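Local coordinates for cytochrome P450 monooxygenase (Rhodococcus sp. ECU0066, PDB 6KBH), which probably works as a self-sufficient monooxygenase, joining a heme-bearing P450 domain to an FMN and [2Fe-2S] reductase portion within one polypeptide chain, at residues A110-M121 / V223-Q234. Sequence-based numbering, arbitrary orientation.
Sequences ANAVLARYGYAM and VAVADAVGKFWQ
The Y117 ring lies with one face directly on the backbone of helix 219-242 at G230 and K231, which it can do because G230 has no side chain. G230 CA makes a CH-pi contact 4.1 Å from the ring centroid, and K231 N sits over the centre of the same face. Near the ring plane, D227 OD1 and Q234 NE2 approach the edge, the Q234 amide nearly perpendicular to the ring. At the ring's hydroxyl end, K231 NZ gives Y117 OH a weak hydrogen bond of 3.4 Å.

W233 has Y119 over one face: Y119 CA stands 3.7 Å from the centroid of the five-membered ring, while the Y119 ring turns its edge to the indole, offset edge-to-face, planes 78° apart. With CG anti to its backbone N (chi1 169°), W233 reaches the loop after helix 108-116, where M121 CB meets W233 CZ3 at 3.9 Å. G118, with positive phi, ends that helix in a Schellman motif. V229 CG1 lies over one face of the Y119 ring, near its CE2 and CZ, and M121 N over the other.

A226 CB packs against L114 CG at 3.6 Å and against A110 and V113. Segments 110-116 and 223-234 run nearly parallel (10°), their axes approaching to 8.3 Å, at the P450 domain's periphery; helix 269-281 backs the loop end, its H273 stacking on W233 and M277 touching Y119 and M121.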
loop_
_atom_site.group_PDB
_atom_site.type_symbol
_atom_site.label_atom_id
_atom_site.label_comp_id
_atom_site.label_asym_id
_atom_site.label_seq_id
_atom_site.Cartn_x
_atom_site.Cartn_y
_atom_site.Cartn_z
ATOM N N ALA A 110 24.555 17.875 -30.310
ATOM C CA ALA A 110 23.352 17.921 -29.485
ATOM C C ALA A 110 23.520 18.835 -28.277
ATOM O O ALA A 110 22.541 19.429 -27.816
ATOM C CB ALA A 110 22.967 16.511 -29.040
ATOM N N ASN A 111 24.739 18.955 -27.745
ATOM C CA ASN A 111 24.973 19.925 -26.679
ATOM C C ASN A 111 24.827 21.348 -27.198
ATOM O O ASN A 111 24.287 22.217 -26.503
ATOM C CB ASN A 111 26.357 19.722 -26.066
ATOM C CG ASN A 111 26.354 18.704 -24.944
ATOM O OD1 ASN A 111 25.367 18.564 -24.222
ATOM N ND2 ASN A 111 27.464 17.993 -24.789
ATOM N N ALA A 112 25.311 21.604 -28.417
ATOM C CA ALA A 112 25.135 22.918 -29.024
ATOM C C ALA A 112 23.658 23.262 -29.166
ATOM O O ALA A 112 23.255 24.407 -28.930
ATOM C CB ALA A 112 25.836 22.966 -30.382
ATOM N N VAL A 113 22.836 22.281 -29.548
ATOM C CA VAL A 113 21.397 22.506 -29.648
ATOM C C VAL A 113 20.816 22.842 -28.280
ATOM O O VAL A 113 19.971 23.737 -28.150
ATOM C CB VAL A 113 20.705 21.278 -30.270
ATOM C CG1 VAL A 113 19.217 21.532 -30.441
ATOM C CG2 VAL A 113 21.351 20.917 -31.604
ATOM N N LEU A 114 21.256 22.128 -27.241
ATOM C CA LEU A 114 20.795 22.425 -25.889
ATOM C C LEU A 114 21.226 23.820 -25.452
ATOM O O LEU A 114 20.440 24.563 -24.852
ATOM C CB LEU A 114 21.322 21.378 -24.907
ATOM C CG LEU A 114 20.705 19.979 -24.925
ATOM C CD1 LEU A 114 21.551 19.029 -24.093
ATOM C CD2 LEU A 114 19.268 20.008 -24.419
ATOM N N ALA A 115 22.476 24.192 -25.743
ATOM C CA ALA A 115 22.974 25.498 -25.329
ATOM C C ALA A 115 22.271 26.631 -26.068
ATOM O O ALA A 115 22.196 27.752 -25.550
ATOM C CB ALA A 115 24.484 25.578 -25.542
ATOM N N ARG A 116 21.752 26.361 -27.271
ATOM C CA ARG A 116 21.074 27.405 -28.033
ATOM C C ARG A 116 19.792 27.863 -27.350
ATOM O O ARG A 116 19.447 29.048 -27.420
ATOM C CB ARG A 116 20.785 26.918 -29.452
ATOM C CG ARG A 116 21.981 27.026 -30.385
ATOM C CD ARG A 116 21.541 27.099 -31.832
ATOM N NE ARG A 116 20.838 25.890 -32.249
ATOM C CZ ARG A 116 21.431 24.833 -32.796
ATOM N NH1 ARG A 116 22.743 24.836 -32.993
ATOM N NH2 ARG A 116 20.713 23.775 -33.147
ATOM N N TYR A 117 19.077 26.954 -26.690
ATOM C CA TYR A 117 17.975 27.332 -25.820
ATOM C C TYR A 117 18.442 27.700 -24.418
ATOM O O TYR A 117 17.603 27.885 -23.531
ATOM C CB TYR A 117 16.941 26.207 -25.736
ATOM C CG TYR A 117 16.147 25.980 -27.002
ATOM C CD1 TYR A 117 16.642 25.181 -28.026
ATOM C CD2 TYR A 117 14.896 26.561 -27.172
ATOM C CE1 TYR A 117 15.913 24.968 -29.185
ATOM C CE2 TYR A 117 14.161 26.356 -28.326
ATOM C CZ TYR A 117 14.676 25.557 -29.328
ATOM O OH TYR A 117 13.953 25.349 -30.480
ATOM N N GLY A 118 19.755 27.799 -24.203
ATOM C CA GLY A 118 20.315 28.147 -22.910
ATOM C C GLY A 118 19.777 27.305 -21.772
ATOM O O GLY A 118 19.425 27.829 -20.711
ATOM N N TYR A 119 19.710 25.993 -21.987
ATOM C CA TYR A 119 19.131 25.067 -21.022
ATOM C C TYR A 119 20.189 24.657 -20.006
ATOM O O TYR A 119 21.293 24.252 -20.376
ATOM C CB TYR A 119 18.549 23.852 -21.753
ATOM C CG TYR A 119 18.391 22.555 -20.967
ATOM C CD1 TYR A 119 19.449 21.657 -20.814
ATOM C CD2 TYR A 119 17.167 22.210 -20.417
ATOM C CE1 TYR A 119 19.282 20.468 -20.106
ATOM C CE2 TYR A 119 16.996 21.038 -19.715
ATOM C CZ TYR A 119 18.055 20.171 -19.563
ATOM O OH TYR A 119 17.879 19.001 -18.861
ATOM N N ALA A 120 19.849 24.789 -18.725
ATOM C CA ALA A 120 20.736 24.377 -17.639
ATOM C C ALA A 120 19.839 23.852 -16.519
ATOM O O ALA A 120 19.355 24.620 -15.685
ATOM C CB ALA A 120 21.619 25.523 -17.167
ATOM N N MET A 121 19.617 22.542 -16.517
ATOM C CA MET A 121 18.798 21.931 -15.485
ATOM C C MET A 121 19.661 21.476 -14.321
ATOM O O MET A 121 20.687 20.814 -14.515
ATOM C CB MET A 121 18.001 20.741 -16.004
ATOM C CG MET A 121 17.169 20.153 -14.879
ATOM S SD MET A 121 16.172 18.737 -15.295
ATOM C CE MET A 121 15.072 19.561 -16.405
ATOM N N VAL A 223 20.198 14.649 -31.185
ATOM C CA VAL A 223 19.861 16.045 -31.453
ATOM C C VAL A 223 18.350 16.259 -31.394
ATOM O O VAL A 223 17.878 17.259 -30.841
ATOM C CB VAL A 223 20.468 16.511 -32.794
ATOM C CG1 VAL A 223 21.905 16.031 -32.924
ATOM C CG2 VAL A 223 19.642 16.055 -33.992
ATOM N N ALA A 224 17.565 15.321 -31.936
ATOM C CA ALA A 224 16.115 15.485 -31.934
ATOM C C ALA A 224 15.565 15.556 -30.517
ATOM O O ALA A 224 14.552 16.222 -30.275
ATOM C CB ALA A 224 15.454 14.346 -32.706
ATOM N N VAL A 225 16.219 14.879 -29.572
ATOM C CA VAL A 225 15.841 15.008 -28.169
ATOM C C VAL A 225 16.274 16.367 -27.631
ATOM O O VAL A 225 15.485 17.084 -27.005
ATOM C CB VAL A 225 16.441 13.853 -27.347
ATOM C CG1 VAL A 225 16.315 14.136 -25.858
ATOM C CG2 VAL A 225 15.761 12.541 -27.709
ATOM N N ALA A 226 17.532 16.746 -27.883
ATOM C CA ALA A 226 18.025 18.050 -27.449
ATOM C C ALA A 226 17.177 19.185 -28.005
ATOM O O ALA A 226 17.045 20.235 -27.365
ATOM C CB ALA A 226 19.484 18.225 -27.872
ATOM N N ASP A 227 16.592 18.994 -29.189
ATOM C CA ASP A 227 15.729 20.020 -29.759
ATOM C C ASP A 227 14.388 20.074 -29.036
ATOM O O ASP A 227 13.906 21.158 -28.689
ATOM C CB ASP A 227 15.535 19.761 -31.254
ATOM C CG ASP A 227 15.127 21.007 -32.016
ATOM O OD1 ASP A 227 15.893 21.993 -31.991
ATOM O OD2 ASP A 227 14.054 20.993 -32.653
ATOM N N ALA A 228 13.774 18.914 -28.789
ATOM C CA ALA A 228 12.502 18.896 -28.075
ATOM C C ALA A 228 12.669 19.296 -26.614
ATOM O O ALA A 228 11.782 19.941 -26.043
ATOM C CB ALA A 228 11.862 17.512 -28.179
ATOM N N VAL A 229 13.793 18.928 -25.996
ATOM C CA VAL A 229 14.020 19.273 -24.596
ATOM C C VAL A 229 14.319 20.760 -24.455
ATOM O O VAL A 229 13.866 21.411 -23.505
ATOM C CB VAL A 229 15.145 18.396 -24.013
ATOM C CG1 VAL A 229 15.576 18.899 -22.644
ATOM C CG2 VAL A 229 14.689 16.947 -23.928
ATOM N N GLY A 230 15.074 21.325 -25.400
ATOM C CA GLY A 230 15.343 22.754 -25.362
ATOM C C GLY A 230 14.097 23.592 -25.585
ATOM O O GLY A 230 13.881 24.591 -24.891
ATOM N N LYS A 231 13.270 23.207 -26.565
ATOM C CA LYS A 231 11.978 23.859 -26.763
ATOM C C LYS A 231 11.180 23.867 -25.475
ATOM O O LYS A 231 10.608 24.891 -25.079
ATOM C CB LYS A 231 11.176 23.146 -27.854
ATOM C CG LYS A 231 11.691 23.299 -29.267
ATOM C CD LYS A 231 10.797 22.530 -30.230
ATOM C CE LYS A 231 11.439 22.382 -31.595
ATOM N NZ LYS A 231 11.597 23.696 -32.270
ATOM N N PHE A 232 11.149 22.726 -24.801
ATOM C CA PHE A 232 10.339 22.587 -23.602
ATOM C C PHE A 232 10.933 23.364 -22.426
ATOM O O PHE A 232 10.186 23.829 -21.554
ATOM C CB PHE A 232 10.183 21.096 -23.292
ATOM C CG PHE A 232 9.656 20.802 -21.927
ATOM C CD1 PHE A 232 10.491 20.851 -20.830
ATOM C CD2 PHE A 232 8.327 20.464 -21.738
ATOM C CE1 PHE A 232 10.014 20.623 -19.584
ATOM C CE2 PHE A 232 7.847 20.208 -20.470
ATOM C CZ PHE A 232 8.700 20.284 -19.390
ATOM N N TRP A 233 12.258 23.545 -22.390
ATOM C CA TRP A 233 12.879 24.203 -21.242
ATOM C C TRP A 233 12.511 25.679 -21.171
ATOM O O TRP A 233 12.227 26.202 -20.087
ATOM C CB TRP A 233 14.391 24.040 -21.304
ATOM C CG TRP A 233 15.140 24.884 -20.322
ATOM C CD1 TRP A 233 15.738 26.084 -20.566
ATOM C CD2 TRP A 233 15.390 24.585 -18.943
ATOM N NE1 TRP A 233 16.337 26.556 -19.425
ATOM C CE2 TRP A 233 16.140 25.653 -18.414
ATOM C CE3 TRP A 233 15.050 23.519 -18.104
ATOM C CZ2 TRP A 233 16.555 25.689 -17.086
ATOM C CZ3 TRP A 233 15.464 23.555 -16.785
ATOM C CH2 TRP A 233 16.208 24.633 -16.289
ATOM N N GLN A 234 12.528 26.375 -22.310
ATOM C CA GLN A 234 12.260 27.807 -22.286
ATOM C C GLN A 234 10.775 28.130 -22.316
ATOM O O GLN A 234 10.366 29.139 -21.731
ATOM C CB GLN A 234 12.986 28.514 -23.440
ATOM C CG GLN A 234 12.344 28.399 -24.811
ATOM C CD GLN A 234 13.040 29.280 -25.839
ATOM O OE1 GLN A 234 13.967 30.021 -25.508
ATOM N NE2 GLN A 234 12.599 29.199 -27.090
#